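Local atomic coordinates of serine proteinase inhibitor 1 (Myxoma virus, PDB entry 6BJ5), a protein that inhibits serine proteases as a viral serpin and is important for the virulence of myxoma virus. Residues L257-A262 with T291-T296; I18-F23 with R225-S230; N111-I116 with V131-L136. All blocks are in the same frame, centred on the assembly; numbering follows the deposited sequence.

Contact 1: L257-A262 with T291-T296; sequences LDLRDA and TKVLQT
Leu259 and Val293 cross at about a right angle, branch against branch. CD1 of Leu259 rests 4.1 Å from Val293 CG1 and also meets CB of Gln295. Val293 presents CG1 because that methyl is anti to its backbone N (chi1 -177°), and a compact beta-branched residue suits this buried strand position. On one face lies the antiparallel hydrogen-bonded pair Leu257 and Gln295. The amide of Gln295 extends beyond this pair, where its NE2 finds Thr312 OG1 and Ser36 O, so a polar group is satisfied in a buried place. The other face carries the non-hydrogen-bonded pair Asp258 and Leu294, which cross obliquely; CD2 of Leu294 sits 3.5 Å from Asp258 CA and also touches Asp258 CG. These residues bring the end of strand 243-258 antiparallel to strand 293-302 in the large central sheet of the serpin fold (sheet A). Leu257 N donates to Gln295 O at 2.8 Å, and Gln295 N returns a bond to Leu257 O. Beyond the pairing, Leu259 N reaches Val293 O at 2.8 Å as the chain turns into helix 260-265. The short carboxylate of Asp258 suits that turn: its OD1 accepts Arg260 N at 3.1 Å, a capping bond with an N-H...O angle of 171°. Arg260 runs extended from CG to NE; its NH1 donates to a lone pair of Thr291 O at 2.9 Å, near the guanidinium plane.

Contact 2: I18-F23 with R225-S230; sequences IGLWTF and RALDLS
Leu20, in helix 18-21, comes closest by backbone to Asp228, with CA atoms 6.7 Å apart; residues 225-230 here form the bend between helix 220-226 and helix 229-238. The contact is a helix set against a helix-to-helix corner, held across the two segments by side chains and one water. Leu20 points toward the corner; its CG is anti to the backbone N (chi1 -172°), and its two methyls go to different partners. Leu20 CD1 meets Leu227 CD1 at 3.8 Å, the two side chains set nearly perpendicular. Leu20 CD2 lies over the peptide between Asp228 and Leu229, 3.6 Å from Leu229 N, and also touches Leu229 CG. In the serpin fold this joins the N-terminal helical region to the pair of helices that precedes strand 243-258, and Met31 of the second chain packs on both Leu20 and Leu227. A leucine suits the place because two methyls can meet these partners separately. Trp21 lies alongside Asp228, pointing the same way, its ring and the carboxylate 25° apart and NE1 3.9 Å from Asp228 CB. Trp21 NE1 donates, in the ring plane, to a water at 2.7 Å that also accepts a weak bond from Leu229 N. Asp228 is the N-cap of helix 229-238: OD1 takes Leu231 N, and Ser230 OG donates to the same oxygen at 2.7 Å, on its syn side but 25° out of the carboxylate plane.

Contact 3: N111-I116 with V131-L136; sequences NVKDVI and VLDASL
Lys113 and Asp133 mark the nearest backbone approach, CA to CA 8.0 Å, between helix 112-120 and an irregular segment on the way to strand 142-153. The helix corresponds to helix F of other serpins, and the segment belongs to the connection that returns from it across the central sheet. Most of the helix's side of the contact comes from Lys113, whose chain bends at chi2 and chi3. Lys113 and Leu132 lie alongside one another with their ends reversed, Lys113 CD meeting Leu132 CD1 at 3.8 Å. A lysine suits this place because its methylene stem packs on Leu132 and Leu136 while the amine reaches on to Asp133, whose side chain runs roughly crosswise to it. A salt bridge from Lys113 NZ to Asp133 OD1, modelled at 3.2 Å, is doubtful in detail because neighbouring atoms are too close. Arg130, close by with like charge, would tend to repel the amine; it has a long, weak ion pair with Asp114. Ile116 and Leu136 both pack on Phe107, and Ile116 also on Val105 of strand 103-105, as fits apolar residues, and Ile116 CD1 comes 4.5 Å from Leu136 CD1.

Overall arrangement
From the N terminus, residues 18-23 open contact 2, which closes only at 225-230, some two hundred residues later. Within that long loop, helix 112-120 and residues 131-136 form contact 3, a short closure complete before strand 142-153. Contact 1 follows contact 2 in series, joining strand 243-258 to strand 293-302. Sitting between the others, it touches both: Leu259 and Ala262 pack on Thr22 of contact 2, and Leu294 packs on Ser135 of contact 3. Contacts 2 and 3, about 15 Å apart at their nearest atoms, lie on opposite sides of the chain's centre. Strand 305-314, between 142-153 and 293-302, is consistent with an inserted reactive-centre loop.

Contact 1: L257-A262 with T291-T296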
# COMPACT_ATOMS: atom_id res chain seq x y z
N LEU A 257 -4.25 -6.14 -6.91
CA LEU A 257 -5.55 -5.61 -6.51
C LEU A 257 -6.10 -4.72 -7.60
O LEU A 257 -5.36 -3.92 -8.19
CB LEU A 257 -5.45 -4.81 -5.22
CG LEU A 257 -4.83 -5.51 -4.01
CD1 LEU A 257 -4.72 -4.58 -2.81
CD2 LEU A 257 -5.62 -6.76 -3.66
N ASP A 258 -7.39 -4.88 -7.88
CA ASP A 258 -8.13 -4.00 -8.78
C ASP A 258 -8.94 -3.03 -7.93
O ASP A 258 -9.88 -3.45 -7.23
CB ASP A 258 -9.06 -4.79 -9.69
CG ASP A 258 -9.72 -3.93 -10.75
OD1 ASP A 258 -9.78 -2.69 -10.58
OD2 ASP A 258 -10.20 -4.50 -11.75
N LEU A 259 -8.62 -1.75 -8.03
CA LEU A 259 -9.18 -0.77 -7.11
C LEU A 259 -10.29 0.07 -7.72
O LEU A 259 -10.79 0.97 -7.04
CB LEU A 259 -8.06 0.15 -6.60
CG LEU A 259 -6.83 -0.57 -6.08
CD1 LEU A 259 -5.79 0.49 -5.78
CD2 LEU A 259 -7.16 -1.32 -4.80
N ARG A 260 -10.71 -0.21 -8.95
CA ARG A 260 -11.76 0.60 -9.57
C ARG A 260 -13.03 0.55 -8.76
O ARG A 260 -13.64 1.59 -8.48
CB ARG A 260 -12.03 0.13 -11.00
CG ARG A 260 -13.33 0.67 -11.57
CD ARG A 260 -13.39 0.45 -13.07
NE ARG A 260 -14.64 0.95 -13.62
CZ ARG A 260 -14.80 1.39 -14.87
NH1 ARG A 260 -13.76 1.42 -15.69
NH2 ARG A 260 -15.99 1.82 -15.28
N ASP A 261 -13.46 -0.64 -8.38
CA ASP A 261 -14.72 -0.77 -7.66
C ASP A 261 -14.65 -0.02 -6.32
O ASP A 261 -15.55 0.76 -5.99
CB ASP A 261 -15.05 -2.26 -7.51
CG ASP A 261 -16.43 -2.51 -6.93
OD1 ASP A 261 -16.81 -1.93 -5.90
OD2 ASP A 261 -17.17 -3.31 -7.54
N ALA A 262 -13.55 -0.19 -5.58
CA ALA A 262 -13.38 0.53 -4.32
C ALA A 262 -13.37 2.04 -4.51
O ALA A 262 -13.96 2.77 -3.71
CB ALA A 262 -12.08 0.10 -3.63
N THR A 291 -9.64 3.89 -17.12
CA THR A 291 -10.32 2.61 -17.24
C THR A 291 -10.01 1.68 -16.08
O THR A 291 -10.93 1.05 -15.55
CB THR A 291 -9.92 1.90 -18.53
OG1 THR A 291 -9.94 2.81 -19.64
CG2 THR A 291 -10.88 0.75 -18.78
N LYS A 292 -8.76 1.63 -15.62
CA LYS A 292 -8.34 0.66 -14.61
C LYS A 292 -7.41 1.34 -13.62
O LYS A 292 -6.59 2.17 -14.01
CB LYS A 292 -7.66 -0.59 -15.21
CG LYS A 292 -8.38 -1.28 -16.35
CD LYS A 292 -7.52 -2.38 -16.99
CE LYS A 292 -7.75 -2.49 -18.50
NZ LYS A 292 -7.32 -3.80 -19.07
N VAL A 293 -7.54 0.95 -12.36
CA VAL A 293 -6.56 1.29 -11.33
C VAL A 293 -6.13 -0.02 -10.70
O VAL A 293 -6.94 -0.72 -10.08
CB VAL A 293 -7.11 2.25 -10.26
CG1 VAL A 293 -5.98 2.60 -9.28
CG2 VAL A 293 -7.69 3.50 -10.90
N LEU A 294 -4.86 -0.36 -10.89
CA LEU A 294 -4.30 -1.61 -10.40
C LEU A 294 -3.09 -1.34 -9.52
O LEU A 294 -2.27 -0.45 -9.81
CB LEU A 294 -3.91 -2.54 -11.54
CG LEU A 294 -5.08 -2.88 -12.47
CD1 LEU A 294 -4.62 -3.85 -13.56
CD2 LEU A 294 -6.26 -3.43 -11.69
N GLN A 295 -3.01 -2.10 -8.43
CA GLN A 295 -1.88 -2.06 -7.52
C GLN A 295 -1.35 -3.47 -7.27
O GLN A 295 -2.11 -4.37 -6.88
CB GLN A 295 -2.27 -1.39 -6.19
CG GLN A 295 -1.09 -0.81 -5.44
CD GLN A 295 -1.43 -0.36 -4.05
OE1 GLN A 295 -1.59 -1.17 -3.13
NE2 GLN A 295 -1.58 0.95 -3.88
N THR A 296 -0.06 -3.66 -7.48
CA THR A 296 0.58 -4.89 -7.06
C THR A 296 1.57 -4.53 -5.95
O THR A 296 2.39 -3.61 -6.11
CB THR A 296 1.27 -5.60 -8.22
OG1 THR A 296 2.37 -4.81 -8.66
CG2 THR A 296 0.33 -5.77 -9.37

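Contact 2: I18-F23 with R225-S230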
# COMPACT_ATOMS: atom_id res chain seq x y z
N ILE A 18 -8.85 8.48 1.52
CA ILE A 18 -9.25 7.55 0.45
C ILE A 18 -8.28 6.38 0.39
O ILE A 18 -8.69 5.21 0.31
CB ILE A 18 -9.35 8.24 -0.92
CG1 ILE A 18 -10.55 9.15 -1.01
CG2 ILE A 18 -9.60 7.20 -1.99
CD1 ILE A 18 -10.63 9.83 -2.38
N GLY A 19 -6.98 6.67 0.45
CA GLY A 19 -5.99 5.61 0.41
C GLY A 19 -6.22 4.59 1.50
O GLY A 19 -6.22 3.38 1.25
N LEU A 20 -6.46 5.06 2.71
CA LEU A 20 -6.60 4.17 3.85
C LEU A 20 -7.98 3.51 3.88
O LEU A 20 -8.11 2.34 4.25
CB LEU A 20 -6.38 4.96 5.13
CG LEU A 20 -6.30 4.16 6.40
CD1 LEU A 20 -4.99 3.37 6.30
CD2 LEU A 20 -6.33 5.08 7.64
N TRP A 21 -8.99 4.23 3.41
CA TRP A 21 -10.33 3.68 3.37
C TRP A 21 -10.48 2.66 2.26
O TRP A 21 -11.47 1.91 2.24
CB TRP A 21 -11.34 4.83 3.21
CG TRP A 21 -11.60 5.64 4.48
CD1 TRP A 21 -10.70 6.42 5.16
CD2 TRP A 21 -12.84 5.79 5.17
NE1 TRP A 21 -11.29 7.01 6.24
CE2 TRP A 21 -12.61 6.64 6.27
CE3 TRP A 21 -14.12 5.27 4.98
CZ2 TRP A 21 -13.61 6.98 7.17
CZ3 TRP A 21 -15.12 5.61 5.87
CH2 TRP A 21 -14.86 6.46 6.95
N THR A 22 -9.54 2.61 1.31
CA THR A 22 -9.65 1.62 0.24
C THR A 22 -9.42 0.21 0.77
O THR A 22 -9.95 -0.75 0.21
CB THR A 22 -8.66 1.92 -0.89
OG1 THR A 22 -8.94 3.21 -1.46
CG2 THR A 22 -8.77 0.86 -2.00
N PHE A 23 -8.64 0.06 1.87
CA PHE A 23 -8.28 -1.28 2.31
C PHE A 23 -9.50 -2.10 2.68
O PHE A 23 -9.55 -3.29 2.37
CB PHE A 23 -7.29 -1.26 3.48
CG PHE A 23 -6.80 -2.65 3.86
CD1 PHE A 23 -5.82 -3.29 3.11
CD2 PHE A 23 -7.34 -3.31 4.94
CE1 PHE A 23 -5.41 -4.56 3.43
CE2 PHE A 23 -6.92 -4.57 5.27
CZ PHE A 23 -5.96 -5.20 4.52
N ARG A 225 -13.25 -2.88 9.48
CA ARG A 225 -14.37 -1.98 9.26
C ARG A 225 -14.28 -0.69 10.08
O ARG A 225 -15.01 0.25 9.78
CB ARG A 225 -15.68 -2.71 9.51
CG ARG A 225 -16.03 -3.64 8.36
CD ARG A 225 -17.35 -4.33 8.56
NE ARG A 225 -17.26 -5.28 9.66
CZ ARG A 225 -16.80 -6.52 9.52
NH1 ARG A 225 -16.39 -6.95 8.32
NH2 ARG A 225 -16.74 -7.33 10.57
N ALA A 226 -13.40 -0.62 11.07
CA ALA A 226 -13.23 0.57 11.89
C ALA A 226 -11.96 1.38 11.61
O ALA A 226 -11.81 2.47 12.19
CB ALA A 226 -13.21 0.17 13.38
N LEU A 227 -11.03 0.87 10.81
CA LEU A 227 -9.71 1.49 10.69
C LEU A 227 -9.80 2.86 10.02
O LEU A 227 -10.31 2.98 8.90
CB LEU A 227 -8.77 0.59 9.87
CG LEU A 227 -7.25 0.61 10.11
CD1 LEU A 227 -6.51 0.92 8.85
CD2 LEU A 227 -6.81 1.53 11.26
N ASP A 228 -9.25 3.88 10.66
CA ASP A 228 -9.10 5.16 9.98
C ASP A 228 -8.03 5.96 10.72
O ASP A 228 -7.43 5.48 11.68
CB ASP A 228 -10.46 5.89 9.84
CG ASP A 228 -11.15 6.23 11.18
OD1 ASP A 228 -10.47 6.49 12.21
OD2 ASP A 228 -12.40 6.21 11.20
N LEU A 229 -7.73 7.14 10.20
CA LEU A 229 -6.57 7.84 10.72
C LEU A 229 -6.78 8.30 12.15
O LEU A 229 -5.81 8.41 12.91
CB LEU A 229 -6.22 9.01 9.81
CG LEU A 229 -5.22 8.56 8.73
CD1 LEU A 229 -4.93 9.71 7.80
CD2 LEU A 229 -3.92 7.99 9.31
N SER A 230 -8.04 8.59 12.53
CA SER A 230 -8.31 8.90 13.94
C SER A 230 -7.95 7.70 14.81
O SER A 230 -7.19 7.82 15.78
CB SER A 230 -9.78 9.29 14.12
OG SER A 230 -10.62 8.15 14.32
O HOH W 1 -9.49 8.51 7.65

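Contact 3: N111-I116 with V131-L136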
# COMPACT_ATOMS: atom_id res chain seq x y z
N ASN A 111 7.45 -3.24 -27.93
CA ASN A 111 8.42 -2.92 -26.90
C ASN A 111 7.97 -1.78 -25.98
O ASN A 111 8.79 -1.26 -25.22
CB ASN A 111 9.79 -2.61 -27.52
CG ASN A 111 9.71 -1.57 -28.64
OD1 ASN A 111 9.00 -1.76 -29.63
ND2 ASN A 111 10.46 -0.48 -28.49
N VAL A 112 6.69 -1.39 -26.02
CA VAL A 112 6.22 -0.34 -25.11
C VAL A 112 6.49 -0.76 -23.67
O VAL A 112 7.07 -0.00 -22.88
CB VAL A 112 4.73 -0.01 -25.38
CG1 VAL A 112 3.78 -1.07 -24.86
CG2 VAL A 112 4.37 1.33 -24.78
N LYS A 113 6.15 -2.00 -23.33
CA LYS A 113 6.54 -2.58 -22.05
C LYS A 113 8.04 -2.48 -21.83
O LYS A 113 8.50 -2.15 -20.73
CB LYS A 113 6.12 -4.03 -22.02
CG LYS A 113 4.66 -4.20 -21.96
CD LYS A 113 4.35 -4.72 -20.66
CE LYS A 113 3.49 -5.81 -20.80
NZ LYS A 113 3.67 -6.71 -19.73
N ASP A 114 8.82 -2.81 -22.86
CA ASP A 114 10.27 -2.75 -22.72
C ASP A 114 10.72 -1.32 -22.46
O ASP A 114 11.52 -1.08 -21.54
CB ASP A 114 10.94 -3.34 -23.96
CG ASP A 114 10.56 -4.79 -24.20
OD1 ASP A 114 10.07 -5.44 -23.24
OD2 ASP A 114 10.74 -5.29 -25.33
N VAL A 115 10.19 -0.36 -23.22
CA VAL A 115 10.51 1.05 -22.98
C VAL A 115 10.21 1.42 -21.54
O VAL A 115 11.00 2.11 -20.88
CB VAL A 115 9.74 1.96 -23.95
CG1 VAL A 115 10.19 3.40 -23.75
CG2 VAL A 115 9.92 1.53 -25.40
N ILE A 116 9.06 0.97 -21.02
CA ILE A 116 8.60 1.49 -19.74
C ILE A 116 9.33 0.81 -18.58
O ILE A 116 9.75 1.47 -17.62
CB ILE A 116 7.07 1.36 -19.63
CG1 ILE A 116 6.42 2.35 -20.61
CG2 ILE A 116 6.61 1.66 -18.21
CD1 ILE A 116 4.96 2.08 -20.89
N VAL A 131 5.11 -6.88 -13.89
CA VAL A 131 3.80 -7.43 -13.55
C VAL A 131 2.74 -6.36 -13.83
O VAL A 131 1.85 -6.10 -13.01
CB VAL A 131 3.80 -7.94 -12.09
CG1 VAL A 131 2.48 -8.62 -11.70
CG2 VAL A 131 4.96 -8.91 -11.86
N LEU A 132 2.85 -5.72 -14.99
CA LEU A 132 1.94 -4.66 -15.40
C LEU A 132 1.33 -4.95 -16.77
O LEU A 132 0.80 -4.04 -17.41
CB LEU A 132 2.64 -3.30 -15.40
CG LEU A 132 3.86 -3.01 -16.31
CD1 LEU A 132 3.46 -2.52 -17.67
CD2 LEU A 132 4.79 -1.97 -15.71
N ASP A 133 1.41 -6.20 -17.25
CA ASP A 133 0.65 -6.54 -18.45
C ASP A 133 -0.82 -6.70 -18.15
O ASP A 133 -1.64 -6.61 -19.07
CB ASP A 133 1.15 -7.82 -19.11
CG ASP A 133 0.65 -7.95 -20.54
OD1 ASP A 133 0.97 -7.10 -21.40
OD2 ASP A 133 -0.11 -8.90 -20.82
N ALA A 134 -1.15 -6.97 -16.90
CA ALA A 134 -2.53 -6.85 -16.44
C ALA A 134 -3.15 -5.51 -16.83
O ALA A 134 -4.37 -5.44 -17.06
CB ALA A 134 -2.59 -7.06 -14.93
N SER A 135 -2.35 -4.45 -16.94
CA SER A 135 -2.88 -3.09 -17.02
C SER A 135 -2.70 -2.39 -18.36
O SER A 135 -3.33 -1.35 -18.57
CB SER A 135 -2.19 -2.25 -15.93
OG SER A 135 -2.93 -1.10 -15.58
N LEU A 136 -1.94 -2.94 -19.30
CA LEU A 136 -1.76 -2.31 -20.61
C LEU A 136 -2.60 -3.01 -21.65
O LEU A 136 -2.38 -4.17 -21.97
CB LEU A 136 -0.30 -2.25 -21.04
CG LEU A 136 0.41 -1.23 -20.17
CD1 LEU A 136 1.91 -1.20 -20.44
CD2 LEU A 136 -0.23 0.14 -20.29